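Local coordinates for prophenoloxidase b (PDB 3WKY), which is a hemolymph proenzyme that, once activated, probably oxidises monophenols and o-diphenols with oxygen bound at a type 3 dicopper centre, at residues L221-H226 with N402-Y407; E249-P254 with M299-L304; L342-S347 with Y353-N358. All blocks are in the same frame, centred on the assembly; numbering follows the deposited sequence. Where two conformers were deposited one is given.

Contact 1. Residues L221-H226 with N402-Y407; sequences LFYYMH and NVFHRY. With CUO (Cu2-o2 cluster), chain J.
Directly behind the type 3 dicopper site, helices 218-239 and 391-409 meet through Phe222 and Tyr223 on one side and Phe404 on the other. Tyr223 CB sits almost squarely above the Phe404 ring, 3.5 Å from its centroid, in a CH-pi contact. The tyrosine ring follows on the same face as an offset edge-to-face partner, its plane turned 61° from that of Phe404, and Tyr223 CD1 closes to 3.4 Å from Phe404 CB. Phe222 comes at Phe404 from another direction: its CD2 lies 3.8 Å from Phe404 CZ, at the rim of the Phe404 ring, and the two side chains run at about a right angle. With CG swung anti to the carbonyl carbon (chi1 -67°), His226 turns its ring off from Phe404 and toward copper. His226 ND1 donates in the ring plane to Phe222 O at 2.8 Å, while His226 NE2 binds copper CU1 of CUO at 2.2 Å; His199 and His203 complete the histidines on that copper. Ile335 of helix 334-343 also packs on Tyr223 and Phe404. A histidine ligand steadied by a helical carbonyl, backed by buried aromatic rings, belongs to the helical dicopper core of the hemocyanin-phenoloxidase family.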
loop_
_atom_site.group_PDB
_atom_site.type_symbol
_atom_site.label_atom_id
_atom_site.label_comp_id
_atom_site.label_asym_id
_atom_site.label_seq_id
_atom_site.Cartn_x
_atom_site.Cartn_y
_atom_site.Cartn_z
ATOM N N LEU A 221 29.810 10.212 -28.023
ATOM C CA LEU A 221 28.880 10.202 -29.146
ATOM C C LEU A 221 27.590 9.478 -28.770
ATOM O O LEU A 221 26.513 9.858 -29.230
ATOM C CB LEU A 221 29.515 9.533 -30.370
ATOM C CG LEU A 221 28.842 9.788 -31.721
ATOM C CD1 LEU A 221 29.050 11.233 -32.205
ATOM C CD2 LEU A 221 29.365 8.801 -32.768
ATOM N N PHE A 222 27.713 8.423 -27.960
ATOM C CA PHE A 222 26.528 7.747 -27.414
ATOM C C PHE A 222 25.648 8.769 -26.690
ATOM O O PHE A 222 24.457 8.906 -26.994
ATOM C CB PHE A 222 26.939 6.614 -26.487
ATOM C CG PHE A 222 25.785 6.000 -25.744
ATOM C CD1 PHE A 222 24.870 5.209 -26.410
ATOM C CD2 PHE A 222 25.613 6.237 -24.386
ATOM C CE1 PHE A 222 23.787 4.646 -25.734
ATOM C CE2 PHE A 222 24.532 5.662 -23.692
ATOM C CZ PHE A 222 23.628 4.876 -24.368
ATOM N N TYR A 223 26.240 9.509 -25.758
ATOM C CA TYR A 223 25.539 10.611 -25.107
ATOM C C TYR A 223 24.925 11.578 -26.113
ATOM O O TYR A 223 23.742 11.902 -26.021
ATOM C CB TYR A 223 26.488 11.384 -24.184
ATOM C CG TYR A 223 26.135 12.843 -24.060
ATOM C CD1 TYR A 223 24.990 13.248 -23.375
ATOM C CD2 TYR A 223 26.953 13.830 -24.620
ATOM C CE1 TYR A 223 24.659 14.608 -23.259
ATOM C CE2 TYR A 223 26.629 15.175 -24.506
ATOM C CZ TYR A 223 25.489 15.559 -23.824
ATOM O OH TYR A 223 25.172 16.898 -23.706
ATOM N N TYR A 224 25.731 12.045 -27.066
ATOM C CA TYR A 224 25.334 13.165 -27.905
ATOM C C TYR A 224 24.202 12.816 -28.855
ATOM O O TYR A 224 23.258 13.585 -28.999
ATOM C CB TYR A 224 26.537 13.680 -28.700
ATOM C CG TYR A 224 26.269 14.987 -29.410
ATOM C CD1 TYR A 224 25.893 16.122 -28.696
ATOM C CD2 TYR A 224 26.414 15.093 -30.791
ATOM C CE1 TYR A 224 25.669 17.349 -29.345
ATOM C CE2 TYR A 224 26.185 16.316 -31.450
ATOM C CZ TYR A 224 25.817 17.428 -30.720
ATOM O OH TYR A 224 25.593 18.632 -31.369
ATOM N N MET A 225 24.286 11.661 -29.510
ATOM C CA MET A 225 23.233 11.305 -30.439
ATOM C C MET A 225 21.930 11.126 -29.660
ATOM O O MET A 225 20.877 11.616 -30.072
ATOM C CB MET A 225 23.584 10.039 -31.235
ATOM C CG MET A 225 22.485 9.630 -32.238
ATOM S SD MET A 225 21.059 8.771 -31.471
ATOM C CE MET A 225 21.488 7.067 -31.775
ATOM N N HIS A 226 21.989 10.405 -28.544
ATOM C CA HIS A 226 20.767 10.162 -27.784
ATOM C C HIS A 226 20.191 11.407 -27.143
ATOM O O HIS A 226 18.970 11.533 -27.011
ATOM C CB HIS A 226 20.955 9.018 -26.782
ATOM C CG HIS A 226 21.160 7.708 -27.452
ATOM N ND1 HIS A 226 22.400 7.266 -27.861
ATOM C CD2 HIS A 226 20.269 6.767 -27.844
ATOM C CE1 HIS A 226 22.269 6.092 -28.454
ATOM N NE2 HIS A 226 20.988 5.779 -28.466
ATOM N N ASN A 402 19.617 12.276 -18.266
ATOM C CA ASN A 402 19.723 12.869 -16.933
ATOM C C ASN A 402 21.047 12.541 -16.258
ATOM O O ASN A 402 21.602 13.380 -15.547
ATOM C CB ASN A 402 18.562 12.403 -16.018
ATOM C CG ASN A 402 17.264 13.135 -16.292
ATOM O OD1 ASN A 402 17.235 14.144 -17.016
ATOM N ND2 ASN A 402 16.173 12.645 -15.685
ATOM N N VAL A 403 21.539 11.315 -16.437
ATOM C CA VAL A 403 22.832 10.944 -15.875
ATOM C C VAL A 403 23.916 11.800 -16.529
ATOM O O VAL A 403 24.792 12.356 -15.854
ATOM C CB VAL A 403 23.169 9.467 -16.118
ATOM C CG1 VAL A 403 24.518 9.104 -15.474
ATOM C CG2 VAL A 403 22.052 8.551 -15.552
ATOM N N PHE A 404 23.857 11.892 -17.848
ATOM C CA PHE A 404 24.856 12.700 -18.567
ATOM C C PHE A 404 24.809 14.176 -18.160
ATOM O O PHE A 404 25.854 14.806 -17.982
ATOM C CB PHE A 404 24.686 12.535 -20.081
ATOM C CG PHE A 404 25.147 11.189 -20.605
ATOM C CD1 PHE A 404 26.410 10.702 -20.293
ATOM C CD2 PHE A 404 24.311 10.404 -21.401
ATOM C CE1 PHE A 404 26.847 9.462 -20.777
ATOM C CE2 PHE A 404 24.744 9.167 -21.888
ATOM C CZ PHE A 404 26.017 8.697 -21.569
ATOM N N HIS A 405 23.605 14.721 -17.998
ATOM C CA HIS A 405 23.442 16.130 -17.594
ATOM C C HIS A 405 23.930 16.307 -16.157
ATOM O O HIS A 405 24.519 17.336 -15.815
ATOM C CB HIS A 405 21.972 16.565 -17.738
ATOM C CG HIS A 405 21.703 17.973 -17.301
ATOM N ND1 HIS A 405 22.231 19.068 -17.952
ATOM C CD2 HIS A 405 20.953 18.465 -16.285
ATOM C CE1 HIS A 405 21.822 20.173 -17.353
ATOM N NE2 HIS A 405 21.039 19.836 -16.345
ATOM N N ARG A 406 23.697 15.303 -15.310
ATOM C CA ARG A 406 24.246 15.331 -13.955
ATOM C C ARG A 406 25.752 15.529 -14.025
ATOM O O ARG A 406 26.324 16.343 -13.285
ATOM C CB ARG A 406 23.955 14.023 -13.215
ATOM C CG ARG A 406 24.393 14.027 -11.741
ATOM C CD ARG A 406 24.313 12.601 -11.160
ATOM N NE ARG A 406 24.570 12.565 -9.719
ATOM C CZ ARG A 406 23.626 12.391 -8.794
ATOM N NH1 ARG A 406 22.350 12.234 -9.147
ATOM N NH2 ARG A 406 23.959 12.370 -7.510
ATOM N N TYR A 407 26.397 14.786 -14.918
ATOM C CA TYR A 407 27.827 14.945 -15.084
ATOM C C TYR A 407 28.150 16.342 -15.659
ATOM O O TYR A 407 29.041 17.042 -15.148
ATOM C CB TYR A 407 28.449 13.828 -15.941
ATOM C CG TYR A 407 29.823 14.281 -16.386
ATOM C CD1 TYR A 407 30.897 14.256 -15.501
ATOM C CD2 TYR A 407 30.024 14.831 -17.653
ATOM C CE1 TYR A 407 32.159 14.747 -15.892
ATOM C CE2 TYR A 407 31.266 15.310 -18.040
ATOM C CZ TYR A 407 32.326 15.265 -17.159
ATOM O OH TYR A 407 33.569 15.752 -17.544
HETATM CU CU1 CUO J . 20.279 3.760 -28.893
HETATM CU CU2 CUO J . 19.211 2.687 -25.625
HETATM O O1 CUO J . 20.437 2.740 -27.183
HETATM O O2 CUO J . 18.931 2.353 -27.762
#

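Contact 2. Residues E249-P254 with M299-L304; sequences EDWRIP and MWRTHL
Arg301 reaches from helix 294-310 to lay its guanidinium over the indole of Trp251, in a cation-pi stack. Arg301 CZ stands 3.9 Å from the centroid of the six-membered ring of Trp251, 9° off its normal, and the two planes are tilted by 26°. Because of that tilt Arg301 NH1 dips closest, 3.3 Å from Trp251 CZ2. The arginine chain runs out extended, with CG anti to the backbone N (chi1 -179°), and then bends at chi3, which lays the flat end over the ring. There Arg301 NH1 donates to Glu249 O at 2.8 Å, in the carbonyl plane, on a lone pair, with the oxygen a little out of the guanidinium plane. Arg301 NH2 gives a hydrogen to water 1 at 2.8 Å, and the same water accepts from Trp251 N. Trp251 occupies the second position of a type I beta turn, Asp250 to Ile253, and just before it Asp250 OD1 takes the Arg252 N-H at 3.1 Å as an Asx turn. This loop of the copper-containing domain is thereby tied to helix 294-310. Were Trp251 replaced by an alanine, the guanidinium would probably lose its aromatic platform and be freer to swing from Glu249 O, with a gap left where the indole packs on Phe399 and Leu297. The indole NE1 is bonded to Phe248 O, while in the conformer given the Glu249 carboxylate turns to Asn402. On the other side of the helix, His303 NE2 meets Arg180 of a neighbouring subunit.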
loop_
_atom_site.group_PDB
_atom_site.type_symbol
_atom_site.label_atom_id
_atom_site.label_comp_id
_atom_site.label_asym_id
_atom_site.label_seq_id
_atom_site.Cartn_x
_atom_site.Cartn_y
_atom_site.Cartn_z
ATOM N N GLU A 249 13.078 6.678 -13.562
ATOM C CA GLU A 249 14.197 6.689 -12.615
ATOM C C GLU A 249 13.915 5.984 -11.305
ATOM O O GLU A 249 14.825 5.424 -10.691
ATOM C CB GLU A 249 14.612 8.126 -12.313
ATOM C CG GLU A 249 15.370 8.717 -13.443
ATOM C CD GLU A 249 15.852 10.122 -13.163
ATOM O OE1 GLU A 249 15.332 10.786 -12.229
ATOM O OE2 GLU A 249 16.758 10.547 -13.900
ATOM N N ASP A 250 12.661 6.021 -10.867
ATOM C CA ASP A 250 12.279 5.298 -9.650
ATOM C C ASP A 250 11.760 3.948 -10.096
ATOM O O ASP A 250 10.607 3.813 -10.506
ATOM C CB ASP A 250 11.205 6.063 -8.868
ATOM C CG ASP A 250 10.824 5.378 -7.569
ATOM O OD1 ASP A 250 11.136 4.179 -7.388
ATOM O OD2 ASP A 250 10.198 6.043 -6.721
ATOM N N TRP A 251 12.619 2.944 -10.013
ATOM C CA TRP A 251 12.332 1.668 -10.654
ATOM C C TRP A 251 11.403 0.790 -9.815
ATOM O O TRP A 251 11.135 -0.364 -10.166
ATOM C CB TRP A 251 13.641 0.957 -11.009
ATOM C CG TRP A 251 14.460 1.769 -11.983
ATOM C CD1 TRP A 251 13.990 2.716 -12.856
ATOM C CD2 TRP A 251 15.888 1.730 -12.162
ATOM N NE1 TRP A 251 15.039 3.260 -13.564
ATOM C CE2 TRP A 251 16.211 2.670 -13.160
ATOM C CE3 TRP A 251 16.920 0.986 -11.575
ATOM C CZ2 TRP A 251 17.528 2.881 -13.596
ATOM C CZ3 TRP A 251 18.230 1.200 -12.003
ATOM C CH2 TRP A 251 18.521 2.145 -13.000
ATOM N N ARG A 252 10.886 1.355 -8.729
ATOM C CA ARG A 252 9.927 0.585 -7.948
ATOM C C ARG A 252 8.487 0.945 -8.347
ATOM O O ARG A 252 7.541 0.296 -7.912
ATOM C CB ARG A 252 10.194 0.736 -6.443
ATOM C CG ARG A 252 11.330 -0.172 -5.914
ATOM C CD ARG A 252 12.689 0.068 -6.597
ATOM N NE ARG A 252 13.657 -1.006 -6.359
ATOM C CZ ARG A 252 14.344 -1.161 -5.227
ATOM N NH1 ARG A 252 14.157 -0.311 -4.225
ATOM N NH2 ARG A 252 15.215 -2.165 -5.087
ATOM N N ILE A 253 8.348 1.944 -9.212
ATOM C CA ILE A 253 7.064 2.405 -9.749
ATOM C C ILE A 253 6.827 1.653 -11.063
ATOM O O ILE A 253 7.724 1.604 -11.901
ATOM C CB ILE A 253 7.121 3.941 -10.061
ATOM C CG1 ILE A 253 7.440 4.756 -8.805
ATOM C CG2 ILE A 253 5.823 4.435 -10.686
ATOM C CD1 ILE A 253 7.466 6.274 -9.039
ATOM N N PRO A 254 5.632 1.060 -11.251
ATOM C CA PRO A 254 5.382 0.376 -12.536
ATOM C C PRO A 254 5.435 1.347 -13.714
ATOM O O PRO A 254 5.132 2.531 -13.559
ATOM C CB PRO A 254 3.961 -0.188 -12.381
ATOM C CG PRO A 254 3.335 0.625 -11.276
ATOM C CD PRO A 254 4.458 1.030 -10.357
ATOM N N MET A 299 22.689 -0.380 -7.705
ATOM C CA MET A 299 24.002 -0.170 -7.092
ATOM C C MET A 299 25.048 0.313 -8.109
ATOM O O MET A 299 25.877 1.173 -7.790
ATOM C CB MET A 299 24.493 -1.410 -6.342
ATOM C CG MET A 299 25.751 -1.106 -5.502
ATOM S SD MET A 299 25.486 0.184 -4.255
ATOM C CE MET A 299 24.448 -0.753 -3.104
ATOM N N TRP A 300 24.993 -0.207 -9.332
ATOM C CA TRP A 300 25.829 0.354 -10.402
ATOM C C TRP A 300 25.557 1.846 -10.544
ATOM O O TRP A 300 26.480 2.653 -10.691
ATOM C CB TRP A 300 25.532 -0.316 -11.742
ATOM C CG TRP A 300 25.949 -1.766 -11.832
ATOM C CD1 TRP A 300 26.925 -2.376 -11.125
ATOM C CD2 TRP A 300 25.414 -2.751 -12.728
ATOM N NE1 TRP A 300 27.022 -3.703 -11.501
ATOM C CE2 TRP A 300 26.105 -3.950 -12.490
ATOM C CE3 TRP A 300 24.409 -2.731 -13.704
ATOM C CZ2 TRP A 300 25.832 -5.123 -13.197
ATOM C CZ3 TRP A 300 24.142 -3.896 -14.408
ATOM C CH2 TRP A 300 24.849 -5.076 -14.147
ATOM N N ARG A 301 24.282 2.216 -10.519
ATOM C CA ARG A 301 23.890 3.616 -10.634
ATOM C C ARG A 301 24.429 4.444 -9.466
ATOM O O ARG A 301 24.959 5.549 -9.655
ATOM C CB ARG A 301 22.359 3.737 -10.694
ATOM C CG ARG A 301 21.877 5.184 -10.835
ATOM C CD ARG A 301 20.372 5.235 -11.095
ATOM N NE ARG A 301 19.603 4.709 -9.965
ATOM C CZ ARG A 301 18.274 4.578 -9.972
ATOM N NH1 ARG A 301 17.568 4.932 -11.038
ATOM N NH2 ARG A 301 17.651 4.119 -8.905
ATOM N N THR A 302 24.279 3.908 -8.260
ATOM C CA THR A 302 24.817 4.557 -7.062
ATOM C C THR A 302 26.328 4.788 -7.195
ATOM O O THR A 302 26.834 5.889 -6.908
ATOM C CB THR A 302 24.517 3.705 -5.818
ATOM O OG1 THR A 302 23.094 3.664 -5.613
ATOM C CG2 THR A 302 25.193 4.279 -4.576
ATOM N N HIS A 303 27.045 3.759 -7.648
ATOM C CA HIS A 303 28.496 3.882 -7.816
ATOM C C HIS A 303 28.847 4.947 -8.853
ATOM O O HIS A 303 29.783 5.734 -8.672
ATOM C CB HIS A 303 29.125 2.550 -8.238
ATOM C CG HIS A 303 29.174 1.509 -7.151
ATOM N ND1 HIS A 303 29.394 0.186 -7.410
ATOM C CD2 HIS A 303 29.077 1.623 -5.796
ATOM C CE1 HIS A 303 29.399 -0.504 -6.269
ATOM N NE2 HIS A 303 29.212 0.358 -5.283
ATOM N N LEU A 304 28.101 4.965 -9.948
ATOM C CA LEU A 304 28.387 5.913 -11.015
ATOM C C LEU A 304 28.066 7.347 -10.599
ATOM O O LEU A 304 28.824 8.284 -10.913
ATOM C CB LEU A 304 27.631 5.512 -12.290
ATOM C CG LEU A 304 27.855 6.405 -13.515
ATOM C CD1 LEU A 304 29.356 6.441 -13.898
ATOM C CD2 LEU A 304 27.006 5.915 -14.685
HETATM O O HOH W 1 15.101 2.980 -8.369
#

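Contact 3. Residues L342-S347 with Y353-N358. With CUO (Cu2-o2 cluster), chain J.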
loop_
_atom_site.group_PDB
_atom_site.type_symbol
_atom_site.label_atom_id
_atom_site.label_comp_id
_atom_site.label_asym_id
_atom_site.label_seq_id
_atom_site.Cartn_x
_atom_site.Cartn_y
_atom_site.Cartn_z
ATOM N N LEU A 342 28.556 3.997 -18.750
ATOM C CA LEU A 342 27.095 3.907 -18.651
ATOM C C LEU A 342 26.454 3.011 -19.703
ATOM O O LEU A 342 25.453 2.342 -19.422
ATOM C CB LEU A 342 26.480 5.315 -18.703
ATOM C CG LEU A 342 24.964 5.506 -18.588
ATOM C CD1 LEU A 342 24.422 4.805 -17.330
ATOM C CD2 LEU A 342 24.613 7.015 -18.572
ATOM N N GLU A 343 27.006 2.986 -20.920
ATOM C CA GLU A 343 26.337 2.257 -22.010
ATOM C C GLU A 343 26.025 0.765 -21.740
ATOM O O GLU A 343 24.873 0.362 -21.913
ATOM C CB GLU A 343 26.990 2.495 -23.402
ATOM C CG GLU A 343 26.133 1.902 -24.534
ATOM C CD GLU A 343 26.617 2.253 -25.951
ATOM O OE1 GLU A 343 27.650 2.953 -26.078
ATOM O OE2 GLU A 343 25.959 1.817 -26.936
ATOM N N ALA A 344 26.985 -0.066 -21.317
ATOM C CA ALA A 344 28.409 0.258 -21.194
ATOM C C ALA A 344 29.169 -0.259 -22.415
ATOM O O ALA A 344 28.734 -1.209 -23.078
ATOM C CB ALA A 344 28.986 -0.358 -19.928
ATOM N N GLY A 345 30.311 0.365 -22.701
ATOM C CA GLY A 345 31.194 -0.105 -23.756
ATOM C C GLY A 345 32.555 -0.380 -23.152
ATOM O O GLY A 345 32.720 -1.318 -22.385
ATOM N N ASP A 346 33.526 0.463 -23.467
ATOM C CA ASP A 346 34.889 0.281 -22.959
ATOM C C ASP A 346 35.012 0.857 -21.547
ATOM O O ASP A 346 35.743 1.822 -21.300
ATOM C CB ASP A 346 35.875 0.954 -23.912
ATOM C CG ASP A 346 37.320 0.790 -23.479
ATOM O OD1 ASP A 346 37.648 -0.241 -22.860
ATOM O OD2 ASP A 346 38.121 1.708 -23.763
ATOM N N SER A 347 34.282 0.262 -20.609
ATOM C CA SER A 347 34.204 0.803 -19.258
ATOM C C SER A 347 35.539 0.685 -18.523
ATOM O O SER A 347 36.232 -0.332 -18.649
ATOM C CB SER A 347 33.141 0.031 -18.457
ATOM O OG SER A 347 33.166 0.425 -17.097
ATOM N N TYR A 353 30.871 -0.379 -12.148
ATOM C CA TYR A 353 29.874 0.491 -12.808
ATOM C C TYR A 353 28.868 -0.270 -13.668
ATOM O O TYR A 353 27.829 0.281 -14.054
ATOM C CB TYR A 353 30.550 1.632 -13.617
ATOM C CG TYR A 353 31.473 2.446 -12.759
ATOM C CD1 TYR A 353 30.974 3.246 -11.739
ATOM C CD2 TYR A 353 32.855 2.387 -12.934
ATOM C CE1 TYR A 353 31.826 3.984 -10.918
ATOM C CE2 TYR A 353 33.707 3.120 -12.128
ATOM C CZ TYR A 353 33.189 3.910 -11.120
ATOM O OH TYR A 353 34.031 4.640 -10.317
ATOM N N GLY A 354 29.185 -1.522 -13.992
ATOM C CA GLY A 354 28.220 -2.418 -14.619
ATOM C C GLY A 354 27.903 -2.169 -16.083
ATOM O O GLY A 354 28.779 -1.827 -16.893
ATOM N N ASN A 355 26.630 -2.345 -16.424
ATOM C CA ASN A 355 26.168 -2.329 -17.803
ATOM C C ASN A 355 24.731 -1.807 -17.790
ATOM O O ASN A 355 23.812 -2.469 -18.289
ATOM C CB ASN A 355 26.229 -3.760 -18.373
ATOM C CG ASN A 355 25.966 -3.816 -19.882
ATOM O OD1 ASN A 355 26.150 -2.830 -20.589
ATOM N ND2 ASN A 355 25.529 -4.988 -20.375
ATOM N N ILE A 356 24.546 -0.620 -17.211
ATOM C CA ILE A 356 23.208 -0.123 -16.885
ATOM C C ILE A 356 22.308 0.061 -18.090
ATOM O O ILE A 356 21.198 -0.457 -18.135
ATOM C CB ILE A 356 23.271 1.217 -16.123
ATOM C CG1 ILE A 356 23.886 1.012 -14.734
ATOM C CG2 ILE A 356 21.864 1.835 -16.006
ATOM C CD1 ILE A 356 24.407 2.339 -14.116
ATOM N N HIS A 357 22.765 0.825 -19.073
ATOM C CA HIS A 357 21.873 1.171 -20.163
ATOM C C HIS A 357 21.466 -0.037 -21.017
ATOM O O HIS A 357 20.279 -0.192 -21.360
ATOM C CB HIS A 357 22.465 2.278 -21.040
ATOM C CG HIS A 357 21.977 2.223 -22.445
ATOM N ND1 HIS A 357 22.619 1.487 -23.419
ATOM C CD2 HIS A 357 20.884 2.771 -23.039
ATOM C CE1 HIS A 357 21.948 1.586 -24.554
ATOM N NE2 HIS A 357 20.907 2.366 -24.352
ATOM N N ASN A 358 22.427 -0.898 -21.362
ATOM C CA ASN A 358 22.107 -2.067 -22.189
ATOM C C ASN A 358 21.150 -3.011 -21.469
ATOM O O ASN A 358 20.163 -3.490 -22.052
ATOM C CB ASN A 358 23.374 -2.839 -22.603
ATOM C CG ASN A 358 24.206 -2.083 -23.633
ATOM O OD1 ASN A 358 23.683 -1.241 -24.361
ATOM N ND2 ASN A 358 25.502 -2.379 -23.692
HETATM CU CU1 CUO J . 20.279 3.760 -28.893
HETATM CU CU2 CUO J . 19.211 2.687 -25.625
HETATM O O1 CUO J . 20.437 2.740 -27.183
HETATM O O2 CUO J . 18.931 2.353 -27.762
HETATM O O HOH W 2 23.925 0.113 -26.764
HETATM O O HOH W 3 30.580 0.187 -16.554
#
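His357 ND1 donates to Glu343 O at 2.9 Å, reaching a lone pair in the carbonyl plane while the oxygen lies in the imidazole plane. The other ring nitrogen, His357 NE2, binds copper CU2 of CUO at 2.1 Å, together with His361 and His397. The peptide joining Glu343 to Ala344 is cis, which turns its C=O and its N-H to the same side, toward residues 353-358. The Ala344 N-H gives an almost straight bond (179°) to Asn355 OD1 at 3.0 Å, in the plane of that amide; Asn355 stretches to it with CG anti to the backbone N (chi1 -171°). Asn358 N adds a weak bond to Glu343 O, and His357 N donates to Leu342 O at 3.1 Å. Two waters extend the network. Water 2 donates to both Glu343 OE2 and Asn358 OD1 at the edge of the His357 ring, while Glu343 OE1 pairs with Arg218; water 3 takes a hydrogen from Ser347 OG and gives one to Gly354 O. Gly354, with positive phi, takes the chain out of helix 350-353, and Asn355 then stands at the N-cap position of helix 356-365. Outside these bonds Ala344 CB sits 3.4 Å from Gly354 O, and the apolar part is Leu342 CD1 against Ile356 CB, 4.0 Å apart, with Ile400 and Val403 of helix 391-409 also against Leu342. The bond at ND1 and the copper at NE2 together probably hold the ring's rotation, consistent with a second-shell backbone oxygen, presented by a cis peptide, helping to position this ligand.

Contacts 1 and 3 flank the same Cu2-O2 cluster, each supplying a histidine to a different copper, and their centres lie 13 Å apart. Phe222 bridges them: its CZ is 3.7 Å from His357 ND1, and its CD1 is 3.5 Å from Glu343 CD. Leu342 CD2 in turn packs on both Phe404 CZ and Val403 CG1. Contact 2 stands further out, its Trp251 side chain about 12 Å from the cluster, yet it is joined to both. In the conformer given, Asn402 ND2 probably hydrogen-bonds to Glu249 OE2 at 2.8 Å, and Trp300 CB presses on Tyr353 O at 3.3 Å. Along the chain, contacts 2 and 3 follow one another inside the loop closed by contact 1.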